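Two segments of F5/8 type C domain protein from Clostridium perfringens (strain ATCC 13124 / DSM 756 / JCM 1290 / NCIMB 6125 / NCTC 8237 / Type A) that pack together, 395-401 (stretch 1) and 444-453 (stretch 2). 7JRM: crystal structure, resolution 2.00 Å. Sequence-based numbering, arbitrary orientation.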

# COMPACT_ATOMS: atom_id res chain seq x y z
N ASP A 395 29.04 -10.19 41.13
CA ASP A 395 28.01 -9.87 40.15
C ASP A 395 27.09 -11.06 39.95
O ASP A 395 27.55 -12.20 39.82
CB ASP A 395 28.65 -9.47 38.82
CG ASP A 395 27.63 -9.11 37.77
OD1 ASP A 395 26.58 -8.55 38.14
OD2 ASP A 395 27.87 -9.38 36.58
N SER A 396 25.79 -10.80 39.93
CA SER A 396 24.78 -11.86 39.83
C SER A 396 23.67 -11.46 38.86
O SER A 396 22.49 -11.59 39.15
CB SER A 396 24.21 -12.19 41.21
OG SER A 396 23.35 -11.16 41.66
N LYS A 397 24.06 -10.98 37.69
CA LYS A 397 23.11 -10.66 36.63
C LYS A 397 23.27 -11.68 35.50
O LYS A 397 24.34 -11.77 34.89
CB LYS A 397 23.29 -9.23 36.11
CG LYS A 397 24.70 -8.86 35.69
N VAL A 398 22.21 -12.44 35.25
CA VAL A 398 22.17 -13.41 34.16
C VAL A 398 21.12 -12.93 33.16
O VAL A 398 19.93 -12.83 33.50
CB VAL A 398 21.85 -14.83 34.66
CG1 VAL A 398 22.06 -15.84 33.54
CG2 VAL A 398 22.71 -15.17 35.86
N TYR A 399 21.56 -12.62 31.95
CA TYR A 399 20.70 -12.00 30.95
C TYR A 399 20.02 -13.04 30.08
O TYR A 399 20.65 -14.01 29.64
CB TYR A 399 21.50 -11.04 30.07
CG TYR A 399 22.11 -9.87 30.81
CD1 TYR A 399 23.44 -9.89 31.21
CD2 TYR A 399 21.35 -8.74 31.11
CE1 TYR A 399 24.00 -8.83 31.88
CE2 TYR A 399 21.90 -7.67 31.78
CZ TYR A 399 23.23 -7.72 32.17
OH TYR A 399 23.78 -6.65 32.84
N ASN A 400 18.73 -12.85 29.84
CA ASN A 400 18.00 -13.63 28.85
C ASN A 400 18.07 -12.91 27.51
O ASN A 400 18.80 -11.93 27.34
CB ASN A 400 16.57 -13.89 29.32
CG ASN A 400 15.76 -12.62 29.46
OD1 ASN A 400 16.29 -11.51 29.41
ND2 ASN A 400 14.45 -12.77 29.65
N ARG A 401 17.29 -13.38 26.53
CA ARG A 401 17.32 -12.76 25.21
C ARG A 401 16.84 -11.32 25.25
O ARG A 401 17.33 -10.48 24.48
CB ARG A 401 16.49 -13.58 24.22
CG ARG A 401 17.24 -14.76 23.61
CD ARG A 401 16.39 -15.48 22.59
NE ARG A 401 15.34 -16.27 23.22
CZ ARG A 401 14.57 -17.15 22.58
NH1 ARG A 401 14.74 -17.35 21.28
NH2 ARG A 401 13.64 -17.83 23.23
N HIS A 444 26.37 -19.77 45.00
CA HIS A 444 25.54 -20.32 43.94
C HIS A 444 24.50 -19.29 43.54
O HIS A 444 23.67 -18.89 44.37
CB HIS A 444 24.88 -21.63 44.37
CG HIS A 444 25.84 -22.76 44.56
ND1 HIS A 444 26.67 -22.85 45.66
CD2 HIS A 444 26.10 -23.84 43.79
CE1 HIS A 444 27.40 -23.95 45.56
NE2 HIS A 444 27.08 -24.57 44.43
N VAL A 445 24.53 -18.86 42.29
CA VAL A 445 23.58 -17.89 41.75
C VAL A 445 22.57 -18.69 40.92
O VAL A 445 22.81 -18.98 39.74
CB VAL A 445 24.27 -16.81 40.92
CG1 VAL A 445 23.25 -15.83 40.37
CG2 VAL A 445 25.33 -16.09 41.75
N LEU A 446 21.45 -19.04 41.53
CA LEU A 446 20.42 -19.80 40.84
C LEU A 446 19.60 -18.88 39.95
O LEU A 446 19.21 -17.78 40.36
CB LEU A 446 19.51 -20.51 41.84
CG LEU A 446 20.10 -21.49 42.87
CD1 LEU A 446 19.08 -22.56 43.22
CD2 LEU A 446 21.39 -22.13 42.37
N PHE A 447 19.32 -19.34 38.73
CA PHE A 447 18.51 -18.56 37.81
C PHE A 447 17.67 -19.51 36.96
O PHE A 447 18.08 -20.64 36.68
CB PHE A 447 19.37 -17.65 36.92
CG PHE A 447 20.09 -18.36 35.81
CD1 PHE A 447 21.35 -18.90 36.03
CD2 PHE A 447 19.53 -18.46 34.55
CE1 PHE A 447 22.03 -19.55 35.02
CE2 PHE A 447 20.20 -19.11 33.53
CZ PHE A 447 21.45 -19.66 33.76
N GLU A 448 16.50 -19.03 36.55
CA GLU A 448 15.60 -19.81 35.71
C GLU A 448 14.74 -18.87 34.88
O GLU A 448 14.41 -17.76 35.31
CB GLU A 448 14.72 -20.75 36.55
CG GLU A 448 13.63 -20.05 37.34
CD GLU A 448 13.19 -20.85 38.55
OE1 GLU A 448 12.62 -21.95 38.36
OE2 GLU A 448 13.41 -20.39 39.69
N ASP A 449 14.40 -19.32 33.67
CA ASP A 449 13.56 -18.57 32.76
C ASP A 449 12.98 -19.56 31.75
O ASP A 449 13.21 -20.77 31.84
CB ASP A 449 14.34 -17.44 32.07
CG ASP A 449 13.44 -16.35 31.54
OD1 ASP A 449 12.47 -15.98 32.23
OD2 ASP A 449 13.70 -15.85 30.42
N GLU A 450 12.24 -19.03 30.78
CA GLU A 450 11.65 -19.87 29.74
C GLU A 450 12.74 -20.55 28.92
O GLU A 450 13.31 -19.95 28.00
CB GLU A 450 10.74 -19.04 28.83
CG GLU A 450 10.10 -19.83 27.70
CD GLU A 450 9.52 -21.16 28.16
OE1 GLU A 450 10.16 -22.20 27.91
OE2 GLU A 450 8.44 -21.15 28.77
N GLY A 451 13.05 -21.80 29.25
CA GLY A 451 14.07 -22.56 28.56
C GLY A 451 15.49 -22.20 28.92
O GLY A 451 16.42 -22.77 28.33
N PHE A 452 15.70 -21.29 29.86
CA PHE A 452 17.04 -20.83 30.24
C PHE A 452 17.18 -20.96 31.76
O PHE A 452 16.52 -20.23 32.50
CB PHE A 452 17.28 -19.40 29.79
CG PHE A 452 18.69 -18.92 30.01
CD1 PHE A 452 19.77 -19.74 29.73
CD2 PHE A 452 18.94 -17.64 30.48
CE1 PHE A 452 21.06 -19.30 29.93
CE2 PHE A 452 20.23 -17.19 30.68
CZ PHE A 452 21.29 -18.03 30.40
N SER A 453 18.03 -21.88 32.20
CA SER A 453 18.25 -22.10 33.62
C SER A 453 19.67 -22.59 33.84
O SER A 453 20.36 -23.00 32.90
CB SER A 453 17.25 -23.12 34.18
OG SER A 453 17.64 -24.45 33.87
O HOH W 1 13.44 -18.56 25.90

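Stretch 1 has no regular secondary structure, yet it lies along the strand of stretch 2 and obeys a simple alternation. S396 and V398 point toward the other stretch, while D395, K397 and Y399 point away. On the strand, V445, F447 and D449 point toward stretch 1 and L446 points away. The two alternations fall into step, with S396 nearest V445 and V398 nearest F447 by CA position. No backbone hydrogen bond joins the stretches, so side chains carry most of the contact.

S396 opens the contact through carbon rather than oxygen: its CB lies 3.9 Å from CG1 of V445, a plain van der Waals approach, while its OG is hydrogen-bonded elsewhere in the structure. K397 then points away, and the part of its side chain that is modelled stays clear of stretch 2.

V398 is the main apolar contact of stretch 1, with more area covered by the other stretch than any other residue here. With chi1 in t, CG1 of V398 sits 3.6 Å from the centroid of the F447 ring and only 6° off the ring normal, a CH-pi contact almost squarely over one face. The same methyl, CG1 of V398, also lies 3.7 Å from CE2 of F452. One branch of a valine therefore serves two aromatic rings, which a hairpin-like turn in stretch 2 brings near each other. Weak backbone hydrogen bonds run both ways between D449 and F452 across this turn, and G451 occupies it with a positive phi, a conformation that favours glycine.

The CA-to-CB bond of Y399 points away, but its backbone still takes part: O of Y399 lies 3.4 Å from CE2 of F452, an oblique approach to the ring.

N400 supplies the direct polar link. Its CB points sideways, and from a p rotamer ND2 of N400 donates a hydrogen bond to OD2 of D449 at 3.3 Å, long but well aligned at 159°. This is the only direct hydrogen bond between the stretches. OD1 of N400 is bonded elsewhere, so both ends of the amide are used.

R401 reaches stretch 2 through water. Its CB points sideways but the end of its side chain comes nearer, and NH2 of R401 donates to the O of water 1 at 2.8 Å, which in turn donates to O of E450 (2.5 Å from the water O). The pattern reads as an apolar middle followed by polar links, one direct and one bridged.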